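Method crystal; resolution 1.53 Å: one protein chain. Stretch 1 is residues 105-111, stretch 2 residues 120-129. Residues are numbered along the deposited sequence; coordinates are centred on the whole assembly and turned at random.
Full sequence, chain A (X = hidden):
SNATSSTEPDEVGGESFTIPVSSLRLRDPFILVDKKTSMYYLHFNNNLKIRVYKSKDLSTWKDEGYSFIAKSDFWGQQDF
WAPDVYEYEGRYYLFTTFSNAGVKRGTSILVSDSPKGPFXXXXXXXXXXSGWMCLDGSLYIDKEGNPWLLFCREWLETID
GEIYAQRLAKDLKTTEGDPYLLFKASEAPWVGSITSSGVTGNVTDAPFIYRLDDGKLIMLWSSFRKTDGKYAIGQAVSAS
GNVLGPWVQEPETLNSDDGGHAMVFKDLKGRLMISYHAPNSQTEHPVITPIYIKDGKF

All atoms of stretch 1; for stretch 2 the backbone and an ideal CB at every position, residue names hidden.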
# COMPACT_ATOMS: atom_id res chain seq x y z
N ARG A 105 -0.15 13.51 10.03
CA ARG A 105 0.15 12.65 8.90
C ARG A 105 -1.13 12.02 8.36
O ARG A 105 -2.01 11.62 9.13
CB ARG A 105 1.14 11.56 9.33
CG ARG A 105 1.61 10.67 8.19
CD ARG A 105 2.83 9.86 8.59
NE ARG A 105 4.01 10.71 8.74
CZ ARG A 105 4.78 10.75 9.82
NH1 ARG A 105 5.82 11.57 9.85
NH2 ARG A 105 4.51 9.98 10.86
N GLY A 106 -1.24 11.95 7.04
CA GLY A 106 -2.37 11.28 6.42
C GLY A 106 -2.09 10.93 4.98
O GLY A 106 -1.11 11.39 4.39
N THR A 107 -2.96 10.11 4.40
CA THR A 107 -2.82 9.73 3.00
C THR A 107 -3.73 10.63 2.19
O THR A 107 -4.87 10.87 2.59
CB THR A 107 -3.21 8.26 2.81
OG1 THR A 107 -2.36 7.44 3.63
CG2 THR A 107 -3.08 7.84 1.34
N SER A 108 -3.24 11.16 1.08
CA SER A 108 -4.11 11.91 0.19
C SER A 108 -4.10 11.34 -1.21
O SER A 108 -3.25 10.49 -1.55
CB SER A 108 -3.84 13.43 0.21
OG SER A 108 -2.72 13.75 -0.55
N ILE A 109 -5.08 11.76 -2.00
CA ILE A 109 -5.33 11.19 -3.32
C ILE A 109 -5.08 12.24 -4.39
O ILE A 109 -5.54 13.39 -4.28
CB ILE A 109 -6.76 10.64 -3.42
CG1 ILE A 109 -6.97 9.55 -2.36
CG2 ILE A 109 -7.04 10.12 -4.83
CD1 ILE A 109 -8.42 9.06 -2.22
N LEU A 110 -4.32 11.85 -5.41
CA LEU A 110 -3.99 12.74 -6.52
C LEU A 110 -4.38 12.03 -7.80
O LEU A 110 -4.48 10.80 -7.83
CB LEU A 110 -2.49 13.06 -6.51
CG LEU A 110 -2.01 13.70 -5.20
CD1 LEU A 110 -1.47 12.65 -4.21
CD2 LEU A 110 -1.00 14.76 -5.48
N VAL A 111 -4.59 12.79 -8.87
CA VAL A 111 -5.17 12.22 -10.08
C VAL A 111 -4.40 12.64 -11.34
O VAL A 111 -3.85 13.74 -11.41
CB VAL A 111 -6.68 12.59 -10.21
CG1 VAL A 111 -6.87 14.11 -10.36
CG2 VAL A 111 -7.36 11.81 -11.35
N UNK A 120 -2.08 15.63 -9.97
CA UNK A 120 -2.46 16.85 -9.25
C UNK A 120 -3.42 16.45 -8.13
O UNK A 120 -4.13 15.45 -8.24
CB UNK A 120 -3.10 17.88 -10.19
N UNK A 121 -3.45 17.22 -7.04
CA UNK A 121 -4.31 16.83 -5.91
C UNK A 121 -5.78 16.74 -6.29
O UNK A 121 -6.33 17.67 -6.91
CB UNK A 121 -4.15 17.83 -4.76
N UNK A 122 -6.41 15.63 -5.94
CA UNK A 122 -7.84 15.46 -6.21
C UNK A 122 -8.61 16.44 -5.33
O UNK A 122 -9.48 17.17 -5.82
CB UNK A 122 -8.29 14.02 -5.95
N UNK A 123 -8.26 16.46 -4.04
CA UNK A 123 -8.58 17.54 -3.12
C UNK A 123 -7.30 17.83 -2.33
O UNK A 123 -6.45 16.94 -2.19
CB UNK A 123 -9.75 17.18 -2.20
N UNK A 124 -7.16 19.06 -1.86
CA UNK A 124 -5.92 19.46 -1.18
C UNK A 124 -5.94 19.20 0.33
O UNK A 124 -5.74 20.11 1.15
CB UNK A 124 -5.66 20.95 -1.43
N UNK A 125 -6.19 17.94 0.67
CA UNK A 125 -6.18 17.49 2.06
C UNK A 125 -6.21 15.98 2.09
O UNK A 125 -6.57 15.34 1.09
CB UNK A 125 -7.36 18.07 2.84
N UNK A 126 -5.85 15.40 3.23
CA UNK A 126 -5.86 13.96 3.39
C UNK A 126 -7.28 13.40 3.29
O UNK A 126 -8.24 14.07 3.67
CB UNK A 126 -5.23 13.58 4.73
N UNK A 127 -7.39 12.18 2.78
CA UNK A 127 -8.65 11.45 2.76
C UNK A 127 -8.86 10.71 4.09
O UNK A 127 -9.99 10.40 4.47
CB UNK A 127 -8.68 10.47 1.59
N UNK A 128 -7.77 10.46 4.80
CA UNK A 128 -7.83 9.88 6.15
C UNK A 128 -8.27 10.96 7.15
O UNK A 128 -8.23 12.15 6.83
CB UNK A 128 -6.48 9.29 6.55
N UNK A 129 -8.72 10.56 8.36
CA UNK A 129 -9.26 11.57 9.28
C UNK A 129 -8.24 12.60 9.73
O UNK A 129 -7.14 12.24 10.13
CB UNK A 129 -9.85 10.88 10.51

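Position 120 is in extended conformation and pairs with V111 by two backbone hydrogen bonds: its N donates to V111 O at 3.0 Å, and V111 N donates to its O at 2.8 Å. The ideal CB lies on the same face of the sheet as the side chain of V111, so a beta-branched or polar residue would suit. The deposited residue is T120, whose OG1 comes within 4.2 Å of V111 CG1; a water joins T120 OG1 (2.9 Å) to V111 O (2.8 Å).

At 121 the CA-to-CB bond points away, and the backbone N has no acceptor in stretch 1; L110 CD2 lies 3.8 Å from it instead. With phi near -60°, proline is allowed, though many residues would fit. P121 is found, and its CG rests 4.2 Å from L110 CD2.

Position 122 turns toward stretch 1. Its N donates to I109 O at 2.9 Å, which excludes proline, and beyond its CB lie I109 and V111, an apolar surface fit for leucine, isoleucine or methionine. L122 spans it: CD2 is 3.8 Å from I109 CG2, and CD1 is 4.1 Å from V111 CG1.

At positions 123 to 125 no ideal CB has an atom of stretch 1 within 5.5 Å, so stretch 1 demands little. Position 123 points sideways and would take many side chains; V123 is found. Position 124 points away, where a polar residue would do, and N124 is found. Position 125 also points away; its N makes a weak bond to V123 O at 3.0 Å, which argues against proline, and a long polar chain would suit. K125 is found. Waters bridge the gap: one accepts from S108 OG (2.9 Å) and donates to I109 O (2.8 Å) and V123 O (2.8 Å), while another accepts from I109 N (2.9 Å) and donates to K125 O (2.9 Å).

At 126 the chain returns. The ideal CB is 3.5 Å from T107 O and 4.0 Å from G106 CA, favouring a small residue. A126 CB lies 4.1 Å from G106 CA; a CB on G106 would stand only 2.8 Å from A126 CB.

Position 127 gives its N to T107 O at 2.8 Å, again ruling out proline, and points its CB toward stretch 1, 4.1 Å from I109 CD1. An aliphatic side chain is the natural answer. I127 places CG2 4.0 Å from I109 CD1.

Position 128 also faces stretch 1. T107 N, a donor, lies 4.2 Å from the ideal CB, within reach of a short acceptor such as serine, threonine or aspartate. T128, with chi1 in p, accepts from T107 N on OG1 at 3.1 Å; its CG2 lies 4.1 Å from T107 CB. That OG1 is also 3.2 Å from G106 CA, a closeness that glycine permits.

Position 129 points away, with phi near -64°, and tolerates much; P129 is deposited.

Stretch 2 120-129: TPLVNKAITP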
# COMPACT_ATOMS: atom_id res chain seq x y z
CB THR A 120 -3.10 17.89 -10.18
OG1 THR A 120 -4.30 17.35 -10.74
CG2 THR A 120 -2.15 18.27 -11.30
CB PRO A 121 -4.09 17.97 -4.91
CG PRO A 121 -2.75 18.52 -5.25
CD PRO A 121 -2.64 18.41 -6.75
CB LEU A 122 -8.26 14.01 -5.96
CG LEU A 122 -9.72 13.69 -6.25
CD1 LEU A 122 -10.06 13.97 -7.72
CD2 LEU A 122 -10.01 12.25 -5.85
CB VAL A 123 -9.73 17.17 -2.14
CG1 VAL A 123 -11.02 16.86 -2.90
CG2 VAL A 123 -9.34 16.01 -1.25
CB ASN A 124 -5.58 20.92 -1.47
CG ASN A 124 -4.16 21.28 -1.06
OD1 ASN A 124 -3.30 20.40 -0.97
ND2 ASN A 124 -3.92 22.56 -0.80
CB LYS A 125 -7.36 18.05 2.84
CG LYS A 125 -8.72 17.62 2.35
CD LYS A 125 -9.80 18.22 3.26
CE LYS A 125 -11.18 18.11 2.64
NZ LYS A 125 -12.20 18.94 3.37
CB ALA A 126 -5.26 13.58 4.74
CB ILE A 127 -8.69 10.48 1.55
CG1 ILE A 127 -10.10 9.94 1.34
CG2 ILE A 127 -7.67 9.35 1.72
CD1 ILE A 127 -11.14 11.02 1.07
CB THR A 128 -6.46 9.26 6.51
OG1 THR A 128 -5.43 10.24 6.29
CG2 THR A 128 -6.18 8.03 5.65
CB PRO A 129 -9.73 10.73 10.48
CG PRO A 129 -10.04 9.39 9.89
CD PRO A 129 -8.97 9.18 8.85
O HOH W 1 -4.25 15.20 -2.59
O HOH W 2 -7.22 13.11 -0.67
O HOH W 3 -3.63 15.92 -13.17
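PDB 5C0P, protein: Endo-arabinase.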